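Local coordinates for possible substrate binding protein of ABC transporter system (Rhodopseudomonas palustris, PDB 3NND) that probably binds an amino acid or a related small molecule in the periplasm and hands it to an ABC transporter for uptake, at residues B[6-11]-B[75-80]; B[42-47]-B[300-305]; B[124-129]-B[334-339]; B[168-173]-B[243-248]; B[260-265]-B[323-328]. All coordinates share one frame; numbering follows the deposited sequence.

Interaction 1 of 5, residues B[6-11]-B[75-80]; sequences DLKIAL and GADIAI
Lys8 O takes two backbone donors from the other segment: Asp77 N at 2.7 Å and Ile78 N, which bonds it weakly. From there the strands run parallel. Ala10 N gives a bond to Ile78 O at 2.8 Å, and Ile80 N returns one to Ala10 O. This is the parallel core of the Rossmann-like first lobe of a type I periplasmic binding protein. Strand 7-13 lies between strands 47-55 and 78-80, so the beta-alpha-beta crossover that joins those two through helix 60-72 has to pass over it. One face of the pair carries Ile9, Leu11, Ile78 and Ile80, closed by helices 20-37 and 285-304; here Ile9 and Ile78 run alongside each other in the same direction, with their CG2 methyls 3.9 Å apart. The other face is finer-grained: Ala10 CB meets Ala76 CB at 3.7 Å. At the start of the pair Lys8 sets its CB against Ala76 CA. The modelled end of the lysine is uncertain; NZ comes within 4.1 Å of Asp77 OD2, where the opposite charges probably attract each other without bonding. That carboxylate oxygen also has a weak hydrogen bond with Thr307. At the far end the chi1 of Leu11 (174°) puts CG anti to the backbone N, and CD1 reaches across to Ile80 CG2 at 3.9 Å.

Interaction 2 of 5, residues B[42-47]-B[300-305]; sequences MTLDGR and AVQKAK
Leu44 meets the last turn of helix 285-304 with both of its methyls. CD2 rests on Val301 CG1 at 3.9 Å and CD1 on Gln302 CB, also at 3.9 Å, so the branched end of the leucine straddles two successive helix residues. Its chi1 of 178° sets CG anti to the backbone N, which sends the fork straight out from the strand at the helix; the side chain crosses that of Gln302 at about a right angle. Asp45 comes next and supplies the charged contact. Its OD2 takes Lys305 NZ at 2.9 Å in a salt bridge, the amine arriving from above the carboxylate, 52° out of its plane. The CB of Lys305 points away from the turn, and the modelled course of its chain back to Asp45 is doubtful. Asp45 and Gly46 are the two corners of a type I' beta turn, the tight connection of the beta hairpin formed by strands 43-44 and 47-55 at the border of the six-stranded sheet, and both have the positive phi this turn needs. Arg47 N closes the turn on Leu44 O at 3.1 Å. The extended side chain of Arg47 then runs past Leu7 and Thr307 and brings the guanidinium edge in plane with Lys305 O. NH1 stays 3.7 Å from that oxygen, too far for a hydrogen bond, although the negative end of the helix would probably still attract the charge. Lys305 has positive phi and leaves the helix here, its N bonded to Val301 O.

Interaction 3 of 5, residues B[124-129]-B[334-339]; sequences TGRNSS and DHQALQ
Gly125 lies against Gln336 and Ala337, with its backbone against theirs and no hydrogen bond between the two segments. The CA atoms of Gly125 and Ala337 are 4.4 Å apart. Gln336 OE1 lies close to Gly125 N, but at an angle too poor for a bond. Ala337 points its methyl at the carbonyl of Thr124, while the carbonyl of Ala337 faces Gly125 CA. The backbone angles of Gly125 (127°/159°) call for glycine in their own right, and a side chain here would probably also be crowded by the Ala337 carbonyl. The amide of Gln336 is brought here by a chain that leaves with CG anti to the backbone N (chi1 174°) and then bends at chi2, so OE1 turns back to receive a weak bond from Ala337 N at 2.9 Å. Arg126 CD lies 4.2 Å from Gln336 NE2. Here the chain leaves strand 121-123 of the first-lobe sheet for helix 128-140, N-capped by Asn127, and then strand 144-151 of the second-lobe sheet, consistent with an interlobe crossing of a type I binding protein. His335 and Ala337 share backbone bonds with Arg123, which hold strand 336-347 to that exit. Farther out, His335 and Gln336 both face Arg331 in a G1 beta bulge, and His335 ND1 bonds Ile121 O while its ring stacks on Phe122. Thr124 OG1 is held by Glu105. Just before the bulge, Asp334 makes a salt bridge to Lys201 of the second subunit.

Interaction 4 of 5, residues B[168-173]-B[243-248]; sequences AKTGAT and LAAYKR
Tyr246 carries the close-packed half of this contact, its ring reaching over to Thr170 and Ala172. Ala172 CB comes up at the ring edge, near its plane, 3.7 Å from Tyr246 OH and 4.2 Å from Tyr246 CE1. Thr170 crosses the tyrosine at about a right angle and brings its CG2 in obliquely; the modelled CG2-to-ring approach is too short to be trusted, so only the neighbourhood is secure. A chi1 of -63° puts the tyrosine CG anti to its carbonyl carbon and lays the ring back toward the 168-173 loop, where Val144, Leu240 and Pro241 also touch it. A serine in place of Tyr246 would probably open a gap beside Ala172 and Val144, and take from Leu240 and Pro241 the ring they pack on. The other half is loose. Ala245 CB stays 4.1 Å from Lys169 O, and Thr170 OG1 stops 3.8 Å from Ala245 O, with no hydrogen bond joining the segments. At the exposed margin Lys169 and the poorly ordered Arg248 lie near each other, their charged ends not in contact. Gly171, whose phi of 107° suits glycine, turns the chain from Thr170 to Ala172. The whole is a surface packing of two loops in the second, alpha/beta lobe: the connection between helix 154-166 and strand 173-180 meets the loop that follows strand 231-233, near the N-terminal ends of parallel strands 144-151 and 173-180, where Tyr246 and Ala172 both touch Val144.

Interaction 5 of 5, residues B[260-265]-B[323-328]; sequences YDIPKN and TPKGKM
Asn265 and Ile262 face the 323-326 turn from the same segment, one with an amide and the other with methyls. The amide of Asn265 comes in with its nitrogen leading: ND2 gives weak bonds to Pro324 O at 3.4 Å (131°) and to Thr323 O at 3.5 Å (139°), spanning two successive carbonyls. Its chi1 of 72° places CG between the backbone N and the carbonyl carbon, and from there the amide works in two directions, because OD1 caps the start of helix 266-279 at Asn268 N, with a weaker bond to Ile267 N. With an alanine here, the start of that helix is likely to lose its cap and the two turn carbonyls this donor. Alongside, Ile262 sets CG2 3.8 Å from Pro324 O, while its CD1 reaches the Lys325 chain at CG, 4.3 Å away. The same CD1 meets the ring of Tyr260 at the edge, in plane. On the opposite segment Thr323 turns away from the contact and steadies the turn from within: Gly326 O takes both Thr323 OG1 at 2.9 Å and Thr323 N at 3.0 Å. Pro324 also points away, packing on helices 266-279 and 285-304. On strand 257-263, residues Tyr260 to Pro263 pair in an antiparallel ladder with a strand of the third subunit, so the sheet continues across the interface. The contact thus sets the tip of a beta hairpin, strands 320-323 and 326-331 joined by a type I turn whose geometry fits an ST turn at Thr323, though Lys325 N is not securely placed, against a strand-to-helix junction with an asparagine N-cap.

Overall arrangement
From the N terminus, interaction 1 closes first, bringing residues 75-80 back beside strand 7-13 in the first-lobe sheet. Interaction 2 opens inside that loop at 42-47 and closes only at 300-305, so the two cross; they also touch, Leu7 packing on Val301, and together they tie the sheet to a helix from late in the chain. Interaction 3 opens at 124-129 and closes at 334-339, crossing interaction 2. Interaction 4 is nested inside both long loops and lies in the second lobe, its centre about 43 Å from that of interaction 1. Interaction 5 is nested in interaction 3 and crosses interaction 2; interactions 3 and 5 meet through neighbouring strands 326-331 and 336-347.

Interaction 1 of 5, residues B[6-11]-B[75-80]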
# COMPACT_ATOMS: atom_id res chain seq x y z
N ASP B 6 1.85 18.80 50.00
CA ASP B 6 0.91 18.78 48.88
C ASP B 6 1.57 18.27 47.61
O ASP B 6 2.78 18.08 47.57
CB ASP B 6 0.32 20.16 48.61
CG ASP B 6 -1.03 20.35 49.25
OD1 ASP B 6 -1.40 19.53 50.12
OD2 ASP B 6 -1.74 21.31 48.89
N LEU B 7 0.75 18.05 46.59
CA LEU B 7 1.22 17.61 45.28
C LEU B 7 0.66 18.53 44.21
O LEU B 7 -0.50 18.41 43.83
CB LEU B 7 0.78 16.17 45.01
CG LEU B 7 1.63 15.36 44.04
CD1 LEU B 7 0.99 14.02 43.80
CD2 LEU B 7 1.83 16.09 42.73
N LYS B 8 1.49 19.46 43.72
CA LYS B 8 1.04 20.48 42.77
C LYS B 8 1.34 20.14 41.31
O LYS B 8 2.49 20.01 40.91
CB LYS B 8 1.66 21.83 43.13
CG LYS B 8 1.25 22.35 44.51
CD LYS B 8 2.20 23.43 45.03
CE LYS B 8 3.50 22.83 45.59
NZ LYS B 8 3.32 21.96 46.80
N ILE B 9 0.29 19.99 40.51
CA ILE B 9 0.45 19.71 39.09
C ILE B 9 0.01 20.90 38.25
O ILE B 9 -1.13 21.35 38.35
CB ILE B 9 -0.41 18.51 38.66
CG1 ILE B 9 -0.12 17.30 39.56
CG2 ILE B 9 -0.18 18.20 37.18
CD1 ILE B 9 -1.04 16.13 39.32
N ALA B 10 0.91 21.42 37.42
CA ALA B 10 0.55 22.51 36.54
C ALA B 10 0.10 21.97 35.20
O ALA B 10 0.68 21.03 34.67
CB ALA B 10 1.71 23.45 36.35
N LEU B 11 -0.95 22.57 34.65
CA LEU B 11 -1.39 22.25 33.30
C LEU B 11 -1.37 23.52 32.46
O LEU B 11 -2.15 24.44 32.70
CB LEU B 11 -2.80 21.65 33.32
CG LEU B 11 -3.45 21.40 31.96
CD1 LEU B 11 -2.74 20.28 31.22
CD2 LEU B 11 -4.92 21.09 32.11
N GLY B 75 4.63 27.03 42.68
CA GLY B 75 5.41 25.96 43.25
C GLY B 75 4.96 24.60 42.76
O GLY B 75 5.12 23.59 43.46
N ALA B 76 4.41 24.56 41.54
CA ALA B 76 4.02 23.30 40.93
C ALA B 76 5.22 22.38 40.98
O ALA B 76 6.35 22.84 40.82
CB ALA B 76 3.56 23.51 39.51
N ASP B 77 4.98 21.09 41.22
CA ASP B 77 6.04 20.10 41.29
C ASP B 77 6.31 19.50 39.92
O ASP B 77 7.41 19.03 39.63
CB ASP B 77 5.69 18.99 42.29
CG ASP B 77 5.78 19.44 43.74
OD1 ASP B 77 6.67 20.26 44.09
OD2 ASP B 77 4.97 18.95 44.55
N ILE B 78 5.29 19.51 39.07
CA ILE B 78 5.36 18.91 37.75
C ILE B 78 4.40 19.60 36.82
O ILE B 78 3.41 20.19 37.26
CB ILE B 78 4.98 17.43 37.78
CG1 ILE B 78 5.43 16.74 36.49
CG2 ILE B 78 3.49 17.29 37.98
CD1 ILE B 78 5.87 15.32 36.72
N ALA B 79 4.66 19.54 35.52
CA ALA B 79 3.81 20.23 34.58
C ALA B 79 3.39 19.37 33.40
O ALA B 79 4.15 18.51 32.94
CB ALA B 79 4.51 21.50 34.07
N ILE B 80 2.18 19.61 32.91
CA ILE B 80 1.70 18.99 31.69
C ILE B 80 1.33 20.09 30.70
O ILE B 80 0.80 21.12 31.10
CB ILE B 80 0.49 18.05 31.94
CG1 ILE B 80 0.90 16.89 32.86
CG2 ILE B 80 -0.06 17.53 30.63
CD1 ILE B 80 -0.23 16.06 33.40

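Interaction 2 of 5, residues B[42-47]-B[300-305]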
# COMPACT_ATOMS: atom_id res chain seq x y z
N MSE B 42 -8.63 12.17 45.43
CA MSE B 42 -7.79 13.28 45.00
C MSE B 42 -6.61 13.48 45.94
O MSE B 42 -6.09 14.58 46.09
CB MSE B 42 -8.60 14.57 44.88
CG MSE B 42 -9.59 14.59 43.70
SE MSE B 42 -8.78 14.29 41.93
CE MSE B 42 -7.12 15.27 42.18
N THR B 43 -6.19 12.38 46.58
CA THR B 43 -5.00 12.38 47.41
C THR B 43 -4.21 11.11 47.13
O THR B 43 -4.79 10.04 46.98
CB THR B 43 -5.33 12.52 48.94
OG1 THR B 43 -5.49 11.23 49.53
CG2 THR B 43 -6.58 13.34 49.17
N LEU B 44 -2.88 11.24 47.06
CA LEU B 44 -1.98 10.11 46.77
C LEU B 44 -0.97 9.95 47.90
O LEU B 44 -0.12 10.82 48.10
CB LEU B 44 -1.24 10.34 45.45
CG LEU B 44 -0.21 9.32 44.95
CD1 LEU B 44 -0.74 7.91 45.04
CD2 LEU B 44 0.21 9.62 43.52
N ASP B 45 -1.07 8.85 48.64
CA ASP B 45 -0.26 8.66 49.84
C ASP B 45 -0.38 9.85 50.80
O ASP B 45 0.61 10.52 51.08
CB ASP B 45 1.21 8.44 49.47
CG ASP B 45 1.41 7.31 48.46
OD1 ASP B 45 0.56 6.38 48.42
OD2 ASP B 45 2.42 7.35 47.71
N GLY B 46 -1.59 10.12 51.29
CA GLY B 46 -1.82 11.22 52.21
C GLY B 46 -1.70 12.60 51.58
O GLY B 46 -2.25 13.58 52.08
N ARG B 47 -0.96 12.68 50.47
CA ARG B 47 -0.73 13.94 49.77
C ARG B 47 -1.98 14.40 49.04
O ARG B 47 -2.54 13.66 48.25
CB ARG B 47 0.39 13.77 48.74
CG ARG B 47 1.77 14.16 49.21
CD ARG B 47 2.69 14.27 48.00
NE ARG B 47 4.06 14.65 48.33
CZ ARG B 47 5.04 13.78 48.57
NH1 ARG B 47 4.80 12.48 48.54
NH2 ARG B 47 6.27 14.22 48.85
N ALA B 300 3.87 7.95 38.80
CA ALA B 300 5.25 8.34 39.06
C ALA B 300 5.47 8.75 40.51
O ALA B 300 6.34 8.21 41.19
CB ALA B 300 5.65 9.46 38.13
N VAL B 301 4.68 9.71 40.98
CA VAL B 301 4.80 10.15 42.35
C VAL B 301 4.61 8.97 43.28
O VAL B 301 5.34 8.82 44.26
CB VAL B 301 3.79 11.27 42.68
CG1 VAL B 301 3.64 11.43 44.19
CG2 VAL B 301 4.22 12.57 42.03
N GLN B 302 3.65 8.10 42.98
CA GLN B 302 3.45 6.93 43.81
C GLN B 302 4.66 6.02 43.76
O GLN B 302 5.02 5.38 44.75
CB GLN B 302 2.25 6.12 43.38
CG GLN B 302 1.99 5.00 44.37
CD GLN B 302 1.38 3.79 43.74
OE1 GLN B 302 0.97 3.83 42.58
NE2 GLN B 302 1.30 2.70 44.50
N LYS B 303 5.27 5.92 42.60
CA LYS B 303 6.45 5.10 42.47
C LYS B 303 7.57 5.70 43.32
O LYS B 303 8.06 5.05 44.25
CB LYS B 303 6.85 4.99 41.00
CG LYS B 303 8.19 4.32 40.75
CD LYS B 303 8.10 2.82 40.84
CE LYS B 303 9.30 2.19 40.13
NZ LYS B 303 9.54 2.83 38.78
N ALA B 304 7.95 6.95 43.03
CA ALA B 304 9.10 7.59 43.66
C ALA B 304 8.91 7.77 45.15
O ALA B 304 9.88 7.81 45.91
CB ALA B 304 9.38 8.94 43.00
N LYS B 305 7.64 7.86 45.56
CA LYS B 305 7.24 8.13 46.93
C LYS B 305 7.64 9.54 47.37
O LYS B 305 7.54 9.92 48.54
CB LYS B 305 7.78 7.07 47.90
CG LYS B 305 7.32 5.65 47.61
CD LYS B 305 5.83 5.58 47.31
CE LYS B 305 4.96 5.37 48.55
NZ LYS B 305 3.63 4.80 48.15

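Interaction 3 of 5, residues B[124-129]-B[334-339]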
# COMPACT_ATOMS: atom_id res chain seq x y z
N THR B 124 4.59 12.20 25.13
CA THR B 124 3.40 11.40 25.38
C THR B 124 3.22 10.16 24.50
O THR B 124 2.51 9.24 24.89
CB THR B 124 2.15 12.26 25.31
OG1 THR B 124 1.28 11.90 26.39
CG2 THR B 124 1.44 12.06 23.97
N GLY B 125 3.84 10.12 23.33
CA GLY B 125 3.80 8.95 22.47
C GLY B 125 3.35 9.22 21.05
O GLY B 125 2.71 10.24 20.78
N ARG B 126 3.70 8.33 20.13
CA ARG B 126 3.23 8.44 18.75
C ARG B 126 1.92 7.70 18.66
O ARG B 126 1.74 6.68 19.32
CB ARG B 126 4.22 7.81 17.77
CG ARG B 126 5.69 8.12 18.02
CD ARG B 126 6.07 9.52 17.56
NE ARG B 126 5.80 9.71 16.14
CZ ARG B 126 6.02 10.86 15.49
NH1 ARG B 126 6.51 11.91 16.14
NH2 ARG B 126 5.74 10.95 14.20
N ASN B 127 1.01 8.20 17.84
CA ASN B 127 -0.23 7.49 17.60
C ASN B 127 -0.92 7.93 16.32
O ASN B 127 -0.62 9.00 15.79
CB ASN B 127 -1.18 7.58 18.79
CG ASN B 127 -1.43 9.00 19.23
OD1 ASN B 127 -2.12 9.75 18.56
ND2 ASN B 127 -0.88 9.37 20.38
N SER B 128 -1.84 7.11 15.85
CA SER B 128 -2.47 7.31 14.54
C SER B 128 -3.29 8.60 14.50
O SER B 128 -3.52 9.16 13.43
CB SER B 128 -3.32 6.09 14.14
OG SER B 128 -4.53 6.03 14.88
N SER B 129 -3.72 9.07 15.66
CA SER B 129 -4.51 10.29 15.69
C SER B 129 -3.68 11.52 15.32
O SER B 129 -4.15 12.39 14.60
CB SER B 129 -5.18 10.48 17.04
OG SER B 129 -6.41 9.78 17.08
N ASP B 334 15.00 8.26 25.36
CA ASP B 334 14.43 9.48 24.81
C ASP B 334 13.21 9.99 25.58
O ASP B 334 12.58 10.97 25.18
CB ASP B 334 14.11 9.31 23.33
CG ASP B 334 13.22 8.11 23.06
OD1 ASP B 334 13.02 7.29 23.98
OD2 ASP B 334 12.73 7.99 21.93
N HIS B 335 12.90 9.34 26.70
CA HIS B 335 11.78 9.78 27.54
C HIS B 335 10.47 9.81 26.76
O HIS B 335 9.65 10.71 26.92
CB HIS B 335 12.10 11.13 28.18
CG HIS B 335 13.10 11.05 29.29
ND1 HIS B 335 13.35 12.09 30.15
CD2 HIS B 335 13.90 10.03 29.68
CE1 HIS B 335 14.28 11.73 31.02
NE2 HIS B 335 14.63 10.48 30.76
N GLN B 336 10.28 8.81 25.92
CA GLN B 336 9.14 8.75 25.04
C GLN B 336 8.18 7.63 25.45
O GLN B 336 8.61 6.52 25.78
CB GLN B 336 9.64 8.55 23.61
CG GLN B 336 8.57 8.32 22.58
CD GLN B 336 7.67 9.52 22.42
OE1 GLN B 336 6.84 9.80 23.28
NE2 GLN B 336 7.83 10.23 21.32
N ALA B 337 6.88 7.92 25.43
CA ALA B 337 5.85 6.93 25.75
C ALA B 337 5.60 5.95 24.60
O ALA B 337 5.19 6.34 23.49
CB ALA B 337 4.55 7.61 26.19
N LEU B 338 5.85 4.68 24.86
CA LEU B 338 5.64 3.64 23.88
C LEU B 338 4.54 2.72 24.36
O LEU B 338 4.44 2.43 25.55
CB LEU B 338 6.92 2.84 23.69
CG LEU B 338 8.19 3.59 23.27
CD1 LEU B 338 9.40 2.72 23.50
CD2 LEU B 338 8.10 4.01 21.82
N GLN B 339 3.71 2.25 23.43
CA GLN B 339 2.76 1.20 23.74
C GLN B 339 3.52 -0.02 24.28
O GLN B 339 4.55 -0.43 23.71
CB GLN B 339 1.97 0.86 22.47
CG GLN B 339 0.92 -0.19 22.64
CD GLN B 339 -0.03 0.11 23.77
OE1 GLN B 339 -1.03 0.80 23.59
NE2 GLN B 339 0.28 -0.43 24.94

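Interaction 4 of 5, residues B[168-173]-B[243-248]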
# COMPACT_ATOMS: atom_id res chain seq x y z
N ALA B 168 -15.86 30.33 -4.81
CA ALA B 168 -15.08 31.54 -5.09
C ALA B 168 -14.54 32.21 -3.81
O ALA B 168 -13.55 32.95 -3.86
CB ALA B 168 -15.90 32.51 -5.89
N LYS B 169 -15.19 31.95 -2.69
CA LYS B 169 -14.75 32.43 -1.38
C LYS B 169 -13.71 31.48 -0.80
O LYS B 169 -13.42 31.52 0.39
CB LYS B 169 -15.94 32.50 -0.42
CG LYS B 169 -17.19 33.17 -1.01
CD LYS B 169 -18.47 32.56 -0.44
CE LYS B 169 -19.69 33.43 -0.72
NZ LYS B 169 -19.67 34.68 0.11
N THR B 170 -13.14 30.64 -1.67
CA THR B 170 -12.49 29.40 -1.25
C THR B 170 -10.98 29.31 -1.52
O THR B 170 -10.20 29.02 -0.62
CB THR B 170 -13.22 28.19 -1.87
OG1 THR B 170 -14.08 27.61 -0.89
CG2 THR B 170 -12.24 27.14 -2.37
N GLY B 171 -10.57 29.52 -2.77
CA GLY B 171 -9.16 29.44 -3.07
C GLY B 171 -8.76 28.21 -3.85
O GLY B 171 -7.59 28.05 -4.21
N ALA B 172 -9.71 27.32 -4.11
CA ALA B 172 -9.45 26.18 -4.98
C ALA B 172 -9.62 26.67 -6.39
O ALA B 172 -10.15 27.76 -6.60
CB ALA B 172 -10.42 25.06 -4.70
N THR B 173 -9.19 25.88 -7.36
CA THR B 173 -9.40 26.23 -8.77
C THR B 173 -10.41 25.29 -9.45
O THR B 173 -10.47 24.10 -9.16
CB THR B 173 -8.06 26.22 -9.54
OG1 THR B 173 -8.03 27.33 -10.45
CG2 THR B 173 -7.88 24.91 -10.32
N LEU B 243 -11.32 23.08 6.50
CA LEU B 243 -11.40 24.54 6.61
C LEU B 243 -12.83 25.05 6.57
O LEU B 243 -13.69 24.47 5.90
CB LEU B 243 -10.59 25.20 5.50
CG LEU B 243 -9.09 24.98 5.56
CD1 LEU B 243 -8.45 25.63 4.36
CD2 LEU B 243 -8.53 25.54 6.85
N ALA B 244 -13.10 26.14 7.28
CA ALA B 244 -14.46 26.65 7.37
C ALA B 244 -14.98 27.13 6.02
O ALA B 244 -16.19 27.13 5.77
CB ALA B 244 -14.54 27.76 8.38
N ALA B 245 -14.06 27.54 5.15
CA ALA B 245 -14.41 27.98 3.81
C ALA B 245 -15.10 26.89 3.00
O ALA B 245 -16.10 27.15 2.35
CB ALA B 245 -13.17 28.48 3.08
N TYR B 246 -14.56 25.67 3.05
CA TYR B 246 -15.13 24.52 2.33
C TYR B 246 -16.34 23.93 3.03
O TYR B 246 -17.24 23.39 2.40
CB TYR B 246 -14.10 23.40 2.11
CG TYR B 246 -12.94 23.82 1.25
CD1 TYR B 246 -13.07 23.93 -0.12
CD2 TYR B 246 -11.71 24.11 1.82
CE1 TYR B 246 -12.01 24.32 -0.90
CE2 TYR B 246 -10.65 24.49 1.05
CZ TYR B 246 -10.79 24.60 -0.30
OH TYR B 246 -9.71 25.00 -1.05
N LYS B 247 -16.36 24.03 4.35
CA LYS B 247 -17.46 23.43 5.08
C LYS B 247 -18.73 24.28 4.94
O LYS B 247 -19.52 24.40 5.88
CB LYS B 247 -17.06 23.14 6.54
CG LYS B 247 -16.86 24.36 7.46
CD LYS B 247 -16.10 23.95 8.74
CE LYS B 247 -16.64 24.59 10.03
NZ LYS B 247 -16.36 23.71 11.22
N ARG B 248 -18.93 24.83 3.75
CA ARG B 248 -20.10 25.66 3.46
C ARG B 248 -20.83 25.31 2.16
O ARG B 248 -21.83 25.94 1.82
CB ARG B 248 -19.72 27.15 3.46
CG ARG B 248 -19.75 27.79 4.86
CD ARG B 248 -19.59 29.32 4.82
NE ARG B 248 -20.41 29.97 3.78
CZ ARG B 248 -21.74 29.99 3.77
NH1 ARG B 248 -22.44 29.38 4.73
NH2 ARG B 248 -22.38 30.61 2.78

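Interaction 5 of 5, residues B[260-265]-B[323-328]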
# COMPACT_ATOMS: atom_id res chain seq x y z
N TYR B 260 -11.27 5.93 15.17
CA TYR B 260 -10.42 4.82 15.60
C TYR B 260 -11.05 4.02 16.72
O TYR B 260 -11.98 4.48 17.39
CB TYR B 260 -9.02 5.30 15.98
CG TYR B 260 -8.92 6.17 17.22
CD1 TYR B 260 -8.48 5.64 18.43
CD2 TYR B 260 -9.25 7.51 17.18
CE1 TYR B 260 -8.38 6.42 19.55
CE2 TYR B 260 -9.16 8.30 18.31
CZ TYR B 260 -8.72 7.76 19.48
OH TYR B 260 -8.62 8.56 20.60
N ASP B 261 -10.54 2.81 16.92
CA ASP B 261 -11.10 1.90 17.91
C ASP B 261 -10.06 1.48 18.93
O ASP B 261 -8.88 1.34 18.61
CB ASP B 261 -11.70 0.66 17.22
CG ASP B 261 -12.87 1.00 16.32
OD1 ASP B 261 -13.63 1.94 16.65
OD2 ASP B 261 -13.05 0.34 15.28
N ILE B 262 -10.49 1.28 20.17
CA ILE B 262 -9.60 0.85 21.23
C ILE B 262 -10.13 -0.39 21.94
O ILE B 262 -11.25 -0.39 22.44
CB ILE B 262 -9.34 1.97 22.26
CG1 ILE B 262 -8.76 3.21 21.57
CG2 ILE B 262 -8.44 1.48 23.40
CD1 ILE B 262 -7.38 2.99 20.99
N PRO B 263 -9.33 -1.46 21.98
CA PRO B 263 -9.67 -2.64 22.77
C PRO B 263 -10.08 -2.27 24.20
O PRO B 263 -9.33 -1.58 24.89
CB PRO B 263 -8.38 -3.45 22.77
CG PRO B 263 -7.72 -3.07 21.49
CD PRO B 263 -8.07 -1.64 21.23
N LYS B 264 -11.26 -2.73 24.63
CA LYS B 264 -11.80 -2.42 25.94
C LYS B 264 -10.83 -2.74 27.05
O LYS B 264 -10.11 -3.73 26.99
CB LYS B 264 -13.10 -3.20 26.18
CG LYS B 264 -14.33 -2.60 25.52
CD LYS B 264 -15.58 -3.42 25.78
CE LYS B 264 -16.83 -2.60 25.49
NZ LYS B 264 -18.08 -3.40 25.53
N ASN B 265 -10.80 -1.88 28.07
CA ASN B 265 -10.08 -2.16 29.30
C ASN B 265 -10.77 -1.45 30.46
O ASN B 265 -11.73 -0.70 30.25
CB ASN B 265 -8.59 -1.79 29.18
CG ASN B 265 -8.33 -0.28 29.16
OD1 ASN B 265 -9.05 0.49 29.78
ND2 ASN B 265 -7.28 0.13 28.47
N THR B 323 -3.07 3.47 30.88
CA THR B 323 -3.86 4.55 30.31
C THR B 323 -5.14 4.02 29.69
O THR B 323 -5.33 2.80 29.59
CB THR B 323 -3.06 5.31 29.24
OG1 THR B 323 -2.84 4.46 28.11
CG2 THR B 323 -1.73 5.77 29.79
N PRO B 324 -6.05 4.91 29.29
CA PRO B 324 -7.26 4.44 28.61
C PRO B 324 -6.93 3.66 27.34
O PRO B 324 -7.80 3.01 26.78
CB PRO B 324 -7.97 5.75 28.23
CG PRO B 324 -7.46 6.75 29.17
CD PRO B 324 -6.05 6.37 29.46
N LYS B 325 -5.68 3.71 26.91
CA LYS B 325 -5.27 3.16 25.62
C LYS B 325 -4.48 1.87 25.78
O LYS B 325 -3.99 1.30 24.81
CB LYS B 325 -4.41 4.21 24.89
CG LYS B 325 -4.04 3.87 23.47
CD LYS B 325 -3.30 5.03 22.83
CE LYS B 325 -2.02 5.33 23.57
NZ LYS B 325 -1.60 6.75 23.38
N GLY B 326 -4.37 1.41 27.02
CA GLY B 326 -3.62 0.20 27.33
C GLY B 326 -2.39 0.52 28.13
O GLY B 326 -2.22 1.64 28.61
N LYS B 327 -1.51 -0.47 28.26
CA LYS B 327 -0.29 -0.29 29.04
C LYS B 327 0.76 0.52 28.28
O LYS B 327 1.14 0.18 27.16
CB LYS B 327 0.27 -1.66 29.43
CG LYS B 327 1.40 -1.59 30.42
CD LYS B 327 0.91 -1.21 31.81
CE LYS B 327 0.35 -2.40 32.57
NZ LYS B 327 1.11 -3.63 32.27
N MSE B 328 1.24 1.60 28.88
CA MSE B 328 2.30 2.41 28.27
C MSE B 328 3.62 2.19 29.00
O MSE B 328 3.67 1.60 30.07
CB MSE B 328 1.95 3.90 28.29
CG MSE B 328 0.68 4.26 27.53
SE MSE B 328 0.67 3.66 25.67
CE MSE B 328 1.57 5.18 24.81